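Hypothetical protein Atu2299 (Agrobacterium tumefaciens, PDB 2HLY) is of unknown function but belongs to the DUF2026 family, probably related to the papain-like (clan CA) peptidases. Local coordinates at residues F44-H49 against V92-W97. Sequence-based numbering, arbitrary orientation.
Sequences FILQQH and VEADGW
Leu46, near the C-terminal end of helix 31-50, faces the end of strand 89-94, its CA 8.0 Å from that of Ala94. On the helix side a single methyl, CD1 of Leu46, does the touching. Leu46 CD1 rests 4.0 Å from Ala94 CB and reaches Val92 CG1 at 4.1 Å. Val92 and Ala94 are two apart on the strand, so both point to the helix, while Glu93 points away and forms a salt bridge with Lys57. The Leu46 side chain is extended, with CG anti to the carbonyl carbon and chi2 near 174°, and this carries CD1 across to the strand. In Val92 it is CG1, anti to the backbone N (chi1 178°), that meets it. Beyond Ala94 the chain reverses in a type I' turn, Ala94 to Trp97, which joins strands 89-94 and 97-100 as a beta hairpin. Ala94 and Trp97 pair there through two backbone hydrogen bonds, Ala94 N to Trp97 O at 2.9 Å and Trp97 N to Ala94 O at 2.8 Å. Ala54 of the neighbouring strand 54-58 touches all three contact residues, and Ile8 also packs on Leu46. Through Leu46 the last turns of helix 31-50 pack on the face of the sheet that carries Val92, Ala94 and Ala54. All three touching residues are buried and the join is apolar, so it probably rests on van der Waals packing and the exclusion of water.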
ATOM      1  N   PHE A  44      -3.400  -6.704  -6.871  1.00  9.40           N
ATOM      2  CA  PHE A  44      -4.367  -7.743  -7.244  1.00  9.74           C
ATOM      3  C   PHE A  44      -5.747  -7.136  -7.472  1.00  9.95           C
ATOM      4  O   PHE A  44      -6.430  -7.440  -8.459  1.00  9.80           O
ATOM      5  CB  PHE A  44      -4.418  -8.818  -6.164  1.00  9.55           C
ATOM      6  CG  PHE A  44      -5.298  -9.992  -6.513  1.00  9.23           C
ATOM      7  CD1 PHE A  44      -5.104 -10.711  -7.698  1.00 12.94           C
ATOM      8  CD2 PHE A  44      -6.304 -10.396  -5.636  1.00 10.22           C
ATOM      9  CE1 PHE A  44      -5.937 -11.808  -8.012  1.00 11.48           C
ATOM     10  CE2 PHE A  44      -7.128 -11.483  -5.947  1.00 10.83           C
ATOM     11  CZ  PHE A  44      -6.941 -12.181  -7.124  1.00 10.92           C
ATOM     12  N   ILE A  45      -6.156  -6.260  -6.562  1.00  9.82           N
ATOM     13  CA  ILE A  45      -7.440  -5.599  -6.697  1.00  9.89           C
ATOM     14  C   ILE A  45      -7.469  -4.751  -7.981  1.00 10.25           C
ATOM     15  O   ILE A  45      -8.458  -4.756  -8.728  1.00 10.88           O
ATOM     16  CB  ILE A  45      -7.749  -4.750  -5.447  1.00 10.39           C
ATOM     17  CG1 ILE A  45      -8.019  -5.683  -4.264  1.00 10.82           C
ATOM     18  CG2 ILE A  45      -8.906  -3.771  -5.727  1.00 11.88           C
ATOM     19  CD1 ILE A  45      -8.066  -4.979  -2.865  1.00 10.48           C
ATOM     20  N   LEU A  46      -6.377  -4.044  -8.270  1.00  9.84           N
ATOM     21  CA  LEU A  46      -6.332  -3.265  -9.504  1.00 10.39           C
ATOM     22  C   LEU A  46      -6.438  -4.142 -10.749  1.00 10.74           C
ATOM     23  O   LEU A  46      -7.151  -3.802 -11.692  1.00 10.61           O
ATOM     24  CB  LEU A  46      -5.066  -2.416  -9.567  1.00 10.28           C
ATOM     25  CG  LEU A  46      -4.997  -1.291  -8.539  1.00 10.42           C
ATOM     26  CD1 LEU A  46      -3.620  -0.641  -8.630  1.00 11.02           C
ATOM     27  CD2 LEU A  46      -6.109  -0.263  -8.765  1.00 11.49           C
ATOM     28  N   GLN A  47      -5.703  -5.249 -10.753  1.00 10.58           N
ATOM     29  CA  GLN A  47      -5.774  -6.201 -11.860  1.00 11.36           C
ATOM     30  C   GLN A  47      -7.207  -6.702 -12.056  1.00 12.25           C
ATOM     31  O   GLN A  47      -7.723  -6.719 -13.178  1.00 12.97           O
ATOM     32  CB  GLN A  47      -4.866  -7.381 -11.580  1.00 11.95           C
ATOM     33  CG  GLN A  47      -3.403  -7.037 -11.735  1.00 12.69           C
ATOM     34  CD  GLN A  47      -2.513  -8.075 -11.087  1.00 18.16           C
ATOM     35  OE1 GLN A  47      -2.947  -9.201 -10.796  1.00 20.53           O
ATOM     36  NE2 GLN A  47      -1.265  -7.708 -10.850  1.00 18.08           N
ATOM     37  N   GLN A  48      -7.844  -7.093 -10.957  1.00 11.66           N
ATOM     38  CA  GLN A  48      -9.152  -7.762 -11.007  1.00 12.08           C
ATOM     39  C   GLN A  48     -10.321  -6.824 -11.273  1.00 12.16           C
ATOM     40  O   GLN A  48     -11.276  -7.206 -11.965  1.00 13.07           O
ATOM     41  CB  GLN A  48      -9.396  -8.561  -9.714  1.00 11.86           C
ATOM     42  CG  GLN A  48      -8.510  -9.780  -9.561  1.00 12.57           C
ATOM     43  CD  GLN A  48      -8.808 -10.824 -10.618  1.00 12.70           C
ATOM     44  OE1 GLN A  48      -9.966 -11.087 -10.926  1.00 14.55           O
ATOM     45  NE2 GLN A  48      -7.756 -11.405 -11.202  1.00 16.49           N
ATOM     46  N   HIS A  49     -10.258  -5.610 -10.725  1.00 11.24           N
ATOM     47  CA  HIS A  49     -11.363  -4.641 -10.837  1.00 11.13           C
ATOM     48  C   HIS A  49     -11.189  -3.525 -11.862  1.00 12.28           C
ATOM     49  O   HIS A  49     -12.193  -2.948 -12.310  1.00 12.84           O
ATOM     50  CB  HIS A  49     -11.640  -4.011  -9.478  1.00 11.17           C
ATOM     51  CG  HIS A  49     -12.272  -4.949  -8.508  1.00 11.01           C
ATOM     52  ND1 HIS A  49     -13.635  -5.004  -8.314  1.00 11.54           N
ATOM     53  CD2 HIS A  49     -11.731  -5.877  -7.686  1.00  9.23           C
ATOM     54  CE1 HIS A  49     -13.903  -5.906  -7.384  1.00 12.16           C
ATOM     55  NE2 HIS A  49     -12.765  -6.454  -6.993  1.00 10.58           N
ATOM     56  N   VAL A  92       3.103   0.174  -5.601  1.00  8.66           N
ATOM     57  CA  VAL A  92       2.517  -0.393  -6.814  1.00  9.47           C
ATOM     58  C   VAL A  92       2.782   0.553  -7.974  1.00 10.09           C
ATOM     59  O   VAL A  92       2.727   1.776  -7.803  1.00  9.87           O
ATOM     60  CB  VAL A  92       0.994  -0.585  -6.653  1.00  9.66           C
ATOM     61  CG1 VAL A  92       0.384  -1.134  -7.937  1.00 11.30           C
ATOM     62  CG2 VAL A  92       0.734  -1.560  -5.526  1.00 11.04           C
ATOM     63  N   GLU A  93       3.100  -0.024  -9.137  1.00 10.24           N
ATOM     64  CA  GLU A  93       3.195   0.727 -10.381  1.00 10.75           C
ATOM     65  C   GLU A  93       2.120   0.175 -11.301  1.00 10.97           C
ATOM     66  O   GLU A  93       2.100  -1.019 -11.591  1.00 11.63           O
ATOM     67  CB  GLU A  93       4.588   0.575 -10.973  1.00 11.62           C
ATOM     68  CG  GLU A  93       5.628   1.175 -10.032  1.00 12.35           C
ATOM     69  CD  GLU A  93       7.011   1.281 -10.626  1.00 16.68           C
ATOM     70  OE1 GLU A  93       7.191   0.909 -11.814  1.00 16.29           O
ATOM     71  OE2 GLU A  93       7.909   1.729  -9.879  1.00 16.03           O
ATOM     72  N   ALA A  94       1.191   1.034 -11.714  1.00 11.66           N
ATOM     73  CA  ALA A  94       0.061   0.560 -12.513  1.00 12.34           C
ATOM     74  C   ALA A  94      -0.335   1.590 -13.540  1.00 13.84           C
ATOM     75  O   ALA A  94      -0.704   2.700 -13.177  1.00 13.05           O
ATOM     76  CB  ALA A  94      -1.128   0.252 -11.612  1.00 13.24           C
ATOM     77  N   ASP A  95      -0.269   1.220 -14.820  1.00 15.40           N
ATOM     78  CA  ASP A  95      -0.744   2.102 -15.892  1.00 16.86           C
ATOM     79  C   ASP A  95      -0.034   3.459 -15.817  1.00 16.06           C
ATOM     80  O   ASP A  95      -0.630   4.504 -16.139  1.00 17.07           O
ATOM     81  CB  ASP A  95      -2.266   2.291 -15.756  1.00 18.25           C
ATOM     82  CG  ASP A  95      -3.005   2.190 -17.082  1.00 22.48           C
ATOM     83  OD1 ASP A  95      -2.428   1.675 -18.062  1.00 29.01           O
ATOM     84  OD2 ASP A  95      -4.180   2.618 -17.129  1.00 26.67           O
ATOM     85  N   GLY A  96       1.224   3.433 -15.376  1.00 15.06           N
ATOM     86  CA  GLY A  96       2.049   4.633 -15.238  1.00 14.47           C
ATOM     87  C   GLY A  96       1.969   5.304 -13.872  1.00 13.56           C
ATOM     88  O   GLY A  96       2.847   6.108 -13.530  1.00 15.18           O
ATOM     89  N   TRP A  97       0.952   4.956 -13.083  1.00 11.62           N
ATOM     90  CA  TRP A  97       0.740   5.558 -11.764  1.00 10.14           C
ATOM     91  C   TRP A  97       1.574   4.879 -10.690  1.00 10.24           C
ATOM     92  O   TRP A  97       1.703   3.650 -10.690  1.00 10.23           O
ATOM     93  CB  TRP A  97      -0.754   5.483 -11.344  1.00  9.97           C
ATOM     94  CG  TRP A  97      -1.608   6.345 -12.189  1.00  9.94           C
ATOM     95  CD1 TRP A  97      -2.199   6.009 -13.383  1.00 12.10           C
ATOM     96  CD2 TRP A  97      -1.896   7.728 -11.973  1.00 10.17           C
ATOM     97  NE1 TRP A  97      -2.879   7.100 -13.894  1.00 13.61           N
ATOM     98  CE2 TRP A  97      -2.694   8.169 -13.055  1.00 11.49           C
ATOM     99  CE3 TRP A  97      -1.579   8.633 -10.959  1.00 10.70           C
ATOM    100  CZ2 TRP A  97      -3.166   9.489 -13.151  1.00 10.59           C
ATOM    101  CZ3 TRP A  97      -2.047   9.948 -11.063  1.00 10.27           C
ATOM    102  CH2 TRP A  97      -2.834  10.353 -12.149  1.00 11.32           C
TER